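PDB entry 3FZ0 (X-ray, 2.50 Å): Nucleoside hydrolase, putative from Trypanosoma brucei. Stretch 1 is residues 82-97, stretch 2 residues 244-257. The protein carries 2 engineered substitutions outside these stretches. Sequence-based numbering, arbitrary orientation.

Stretch 1 (82-97) QWGGFGSDGFGDAGFP
Stretch 2 (244-257) EFIEKLFQRLEAFT

Stretch 1, a loop without regular helix or strand, makes type I turns at Gly 84–Gly 87 and Gly 87–Gly 90 and runs antiparallel to stretch 2, helical over 244-249 and 251-257; CA atoms pair as Gly 92–Leu 249 (4.4 Å) and Phe 86–Leu 253 (4.8 Å). Phe 245 (chi1 t) forms an offset stack with Phe 96 (chi1 m), centroids 4.7 Å apart, planes at 23°. The CA-to-CB bond of Lys 248 (mttt) points toward the loop, putting CB 3.8 Å from Ala 94 CB, while NZ reaches back to Glu 244 OE1 (salt bridge, 3.0 Å). Leu 249 (tp) sets CD1 over the Phe 91 face, 3.6 Å from the centroid. A side chain on Gly 92 (phi/psi 101/-5) would clash with Lys 248 O; glycine lets the backbones close in. The Phe 250 face receives the Phe 86 edge (chi1 m), planes at 75°. The cationic guanidinium of Arg 252 (mmt, chi4 165°) suits carbonyl oxygens: NE donates to Gly 92 O (2.9 Å), NH2 weakly to Asp 93 O (3.1 Å). Water 1 accepts from Arg 252 N (2.7 Å) and donates to Phe 86 O (2.9 Å) and Leu 249 O (2.8 Å), linking loop to stretch 2. Leu 253 (tp) fills apolar space, CD1 against Trp 83 CH2 and CD2 against Phe 86 CZ, both 3.5 Å. Phe 256 (chi1 m) turns its polarised C-H edge to electron-rich Gly 85 O, 3.2 Å from CD1.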

# COMPACT_ATOMS: atom_id res chain seq x y z
N GLN B 82 12.78 -7.27 18.34
CA GLN B 82 12.69 -8.13 19.54
C GLN B 82 12.42 -7.28 20.79
O GLN B 82 13.13 -6.32 21.08
CB GLN B 82 13.95 -8.99 19.72
CG GLN B 82 14.15 -10.03 18.61
CD GLN B 82 15.13 -11.16 18.96
OE1 GLN B 82 15.85 -11.10 19.96
NE2 GLN B 82 15.13 -12.21 18.14
N TRP B 83 11.38 -7.64 21.51
CA TRP B 83 10.89 -6.87 22.65
C TRP B 83 11.90 -6.75 23.80
O TRP B 83 12.18 -5.65 24.25
CB TRP B 83 9.61 -7.53 23.15
CG TRP B 83 8.84 -6.79 24.23
CD1 TRP B 83 8.60 -5.42 24.31
CD2 TRP B 83 8.18 -7.38 25.37
NE1 TRP B 83 7.84 -5.15 25.44
CE2 TRP B 83 7.57 -6.33 26.09
CE3 TRP B 83 8.06 -8.70 25.84
CZ2 TRP B 83 6.85 -6.55 27.28
CZ3 TRP B 83 7.35 -8.93 27.02
CH2 TRP B 83 6.75 -7.86 27.71
N GLY B 84 12.43 -7.88 24.27
CA GLY B 84 13.33 -7.90 25.41
C GLY B 84 12.71 -7.78 26.82
O GLY B 84 13.42 -7.61 27.80
N GLY B 85 11.38 -7.86 26.91
CA GLY B 85 10.68 -7.77 28.20
C GLY B 85 11.01 -8.92 29.16
O GLY B 85 11.15 -8.72 30.37
N PHE B 86 11.16 -10.11 28.62
CA PHE B 86 11.54 -11.24 29.42
C PHE B 86 13.04 -11.38 29.61
O PHE B 86 13.47 -12.31 30.26
CB PHE B 86 10.94 -12.53 28.83
CG PHE B 86 9.50 -12.73 29.20
CD1 PHE B 86 8.48 -12.42 28.28
CD2 PHE B 86 9.15 -13.18 30.49
CE1 PHE B 86 7.11 -12.57 28.63
CE2 PHE B 86 7.82 -13.34 30.87
CZ PHE B 86 6.79 -13.03 29.93
N GLY B 87 13.81 -10.46 29.03
CA GLY B 87 15.29 -10.54 29.08
C GLY B 87 15.99 -10.81 27.74
O GLY B 87 15.34 -11.06 26.72
N SER B 88 17.32 -10.78 27.73
CA SER B 88 18.04 -10.94 26.47
C SER B 88 17.80 -12.28 25.74
O SER B 88 17.92 -12.33 24.52
CB SER B 88 19.54 -10.65 26.64
OG SER B 88 20.20 -11.65 27.39
N ASP B 89 17.44 -13.34 26.48
CA ASP B 89 17.16 -14.65 25.90
C ASP B 89 15.67 -14.95 25.86
O ASP B 89 15.27 -16.08 25.58
CB ASP B 89 17.95 -15.77 26.61
CG ASP B 89 17.48 -16.03 28.09
OD1 ASP B 89 16.56 -15.36 28.62
OD2 ASP B 89 18.07 -16.95 28.73
N GLY B 90 14.85 -13.94 26.17
CA GLY B 90 13.39 -14.08 26.32
C GLY B 90 12.91 -15.08 27.36
O GLY B 90 11.76 -15.54 27.30
N PHE B 91 13.78 -15.41 28.34
CA PHE B 91 13.55 -16.56 29.22
C PHE B 91 14.09 -16.35 30.65
O PHE B 91 14.32 -17.31 31.41
CB PHE B 91 14.15 -17.82 28.59
CG PHE B 91 13.21 -19.01 28.55
CD1 PHE B 91 12.00 -18.95 27.85
CD2 PHE B 91 13.55 -20.20 29.19
CE1 PHE B 91 11.14 -20.05 27.81
CE2 PHE B 91 12.69 -21.30 29.16
CZ PHE B 91 11.48 -21.22 28.47
N GLY B 92 14.31 -15.08 30.99
CA GLY B 92 14.72 -14.66 32.30
C GLY B 92 16.18 -14.34 32.50
O GLY B 92 16.52 -13.86 33.56
N ASP B 93 17.04 -14.55 31.50
CA ASP B 93 18.52 -14.58 31.71
C ASP B 93 18.85 -15.22 33.06
O ASP B 93 19.57 -14.66 33.88
CB ASP B 93 19.18 -13.19 31.54
CG ASP B 93 18.79 -12.49 30.20
OD1 ASP B 93 18.84 -13.15 29.12
OD2 ASP B 93 18.45 -11.28 30.22
N ALA B 94 18.32 -16.42 33.29
CA ALA B 94 18.20 -16.96 34.64
C ALA B 94 19.27 -17.95 35.05
O ALA B 94 19.31 -18.34 36.21
CB ALA B 94 16.82 -17.60 34.83
N GLY B 95 20.12 -18.34 34.11
CA GLY B 95 21.17 -19.31 34.34
C GLY B 95 20.65 -20.72 34.51
O GLY B 95 21.26 -21.52 35.20
N PHE B 96 19.52 -21.05 33.87
CA PHE B 96 19.09 -22.45 33.76
C PHE B 96 20.21 -23.33 33.16
O PHE B 96 20.93 -22.90 32.24
CB PHE B 96 17.85 -22.59 32.90
CG PHE B 96 16.66 -21.85 33.42
CD1 PHE B 96 15.98 -20.95 32.59
CD2 PHE B 96 16.21 -22.06 34.72
CE1 PHE B 96 14.87 -20.25 33.06
CE2 PHE B 96 15.09 -21.38 35.19
CZ PHE B 96 14.41 -20.47 34.37
N PRO B 97 20.35 -24.57 33.66
CA PRO B 97 21.37 -25.43 33.02
C PRO B 97 20.97 -25.72 31.58
O PRO B 97 19.79 -26.00 31.33
CB PRO B 97 21.33 -26.72 33.84
CG PRO B 97 20.68 -26.33 35.14
CD PRO B 97 19.67 -25.26 34.77
N GLU B 244 9.79 -22.21 41.53
CA GLU B 244 11.17 -21.69 41.40
C GLU B 244 11.47 -21.27 39.96
O GLU B 244 11.95 -20.16 39.71
CB GLU B 244 12.19 -22.71 41.89
CG GLU B 244 13.61 -22.32 41.54
CD GLU B 244 14.62 -23.28 42.09
OE1 GLU B 244 15.76 -23.24 41.58
OE2 GLU B 244 14.30 -24.08 43.01
N PHE B 245 11.14 -22.16 39.03
CA PHE B 245 11.33 -21.92 37.61
C PHE B 245 10.52 -20.70 37.13
O PHE B 245 11.06 -19.87 36.42
CB PHE B 245 10.99 -23.19 36.81
CG PHE B 245 11.10 -23.03 35.31
CD1 PHE B 245 12.26 -23.36 34.64
CD2 PHE B 245 10.01 -22.58 34.56
CE1 PHE B 245 12.35 -23.23 33.25
CE2 PHE B 245 10.09 -22.45 33.16
CZ PHE B 245 11.25 -22.77 32.51
N ILE B 246 9.24 -20.61 37.51
CA ILE B 246 8.42 -19.47 37.14
C ILE B 246 9.00 -18.19 37.72
O ILE B 246 9.12 -17.21 37.01
CB ILE B 246 6.89 -19.67 37.48
CG1 ILE B 246 6.32 -20.86 36.67
CG2 ILE B 246 6.06 -18.34 37.26
CD1 ILE B 246 4.90 -21.24 37.02
N GLU B 247 9.42 -18.19 38.98
CA GLU B 247 10.06 -16.99 39.55
C GLU B 247 11.27 -16.53 38.74
O GLU B 247 11.45 -15.33 38.51
CB GLU B 247 10.41 -17.12 41.04
CG GLU B 247 10.74 -15.80 41.69
CD GLU B 247 11.21 -15.92 43.15
OE1 GLU B 247 11.26 -14.87 43.81
OE2 GLU B 247 11.54 -17.02 43.64
N LYS B 248 12.10 -17.48 38.30
CA LYS B 248 13.30 -17.15 37.54
C LYS B 248 12.97 -16.68 36.12
O LYS B 248 13.61 -15.77 35.59
CB LYS B 248 14.25 -18.34 37.49
CG LYS B 248 15.08 -18.58 38.76
CD LYS B 248 15.85 -19.87 38.58
CE LYS B 248 16.55 -20.32 39.81
NZ LYS B 248 17.25 -21.58 39.51
N LEU B 249 11.98 -17.32 35.51
CA LEU B 249 11.53 -17.00 34.16
C LEU B 249 10.99 -15.58 34.01
O LEU B 249 11.22 -14.94 32.99
CB LEU B 249 10.45 -17.97 33.76
CG LEU B 249 9.88 -17.88 32.37
CD1 LEU B 249 10.90 -18.32 31.30
CD2 LEU B 249 8.64 -18.73 32.35
N PHE B 250 10.31 -15.09 35.05
CA PHE B 250 9.61 -13.80 35.02
C PHE B 250 10.40 -12.67 35.69
O PHE B 250 9.92 -11.55 35.76
CB PHE B 250 8.21 -13.94 35.68
CG PHE B 250 7.10 -14.28 34.72
CD1 PHE B 250 7.18 -15.40 33.92
CD2 PHE B 250 5.99 -13.44 34.63
CE1 PHE B 250 6.16 -15.71 33.03
CE2 PHE B 250 4.96 -13.72 33.72
CZ PHE B 250 5.04 -14.88 32.92
N GLN B 251 11.60 -12.96 36.18
CA GLN B 251 12.34 -11.98 37.01
C GLN B 251 12.65 -10.67 36.29
O GLN B 251 12.56 -9.59 36.89
CB GLN B 251 13.60 -12.59 37.67
CG GLN B 251 14.75 -12.97 36.72
CD GLN B 251 15.90 -13.67 37.44
OE1 GLN B 251 16.20 -14.84 37.17
NE2 GLN B 251 16.55 -12.97 38.35
N ARG B 252 12.97 -10.75 34.99
CA ARG B 252 13.27 -9.54 34.21
C ARG B 252 11.98 -8.78 33.93
O ARG B 252 11.88 -7.61 34.26
CB ARG B 252 14.03 -9.88 32.91
CG ARG B 252 15.22 -10.81 33.10
CD ARG B 252 16.26 -10.21 34.08
NE ARG B 252 17.16 -11.25 34.55
CZ ARG B 252 18.32 -11.04 35.17
NH1 ARG B 252 18.75 -9.80 35.37
NH2 ARG B 252 19.06 -12.07 35.57
N LEU B 253 11.00 -9.47 33.33
CA LEU B 253 9.68 -8.90 33.12
C LEU B 253 9.20 -8.20 34.38
O LEU B 253 8.77 -7.04 34.33
CB LEU B 253 8.65 -9.97 32.73
CG LEU B 253 7.29 -9.37 32.37
CD1 LEU B 253 7.43 -8.54 31.11
CD2 LEU B 253 6.19 -10.41 32.17
N GLU B 254 9.29 -8.89 35.52
CA GLU B 254 8.91 -8.29 36.81
C GLU B 254 9.67 -6.97 37.10
O GLU B 254 9.06 -5.97 37.49
CB GLU B 254 9.05 -9.30 37.95
CG GLU B 254 8.34 -8.87 39.23
CD GLU B 254 8.68 -9.73 40.45
OE1 GLU B 254 7.97 -9.63 41.47
OE2 GLU B 254 9.67 -10.50 40.40
N ALA B 255 10.98 -6.95 36.90
CA ALA B 255 11.76 -5.72 37.17
C ALA B 255 11.44 -4.61 36.18
O ALA B 255 11.50 -3.45 36.51
CB ALA B 255 13.26 -6.01 37.20
N PHE B 256 11.07 -4.98 34.97
CA PHE B 256 10.82 -3.99 33.94
C PHE B 256 9.44 -3.36 34.10
O PHE B 256 9.30 -2.15 33.85
CB PHE B 256 10.93 -4.62 32.53
CG PHE B 256 12.35 -4.87 32.06
CD1 PHE B 256 12.68 -6.06 31.38
CD2 PHE B 256 13.36 -3.91 32.28
CE1 PHE B 256 13.99 -6.31 30.93
CE2 PHE B 256 14.69 -4.14 31.84
CZ PHE B 256 15.00 -5.34 31.16
N THR B 257 8.44 -4.14 34.49
CA THR B 257 7.05 -3.66 34.42
C THR B 257 6.41 -3.48 35.78
O THR B 257 5.55 -2.62 35.96
CB THR B 257 6.17 -4.52 33.51
OG1 THR B 257 6.03 -5.82 34.08
CG2 THR B 257 6.79 -4.64 32.12
O HOH W 1 12.22 -12.32 32.92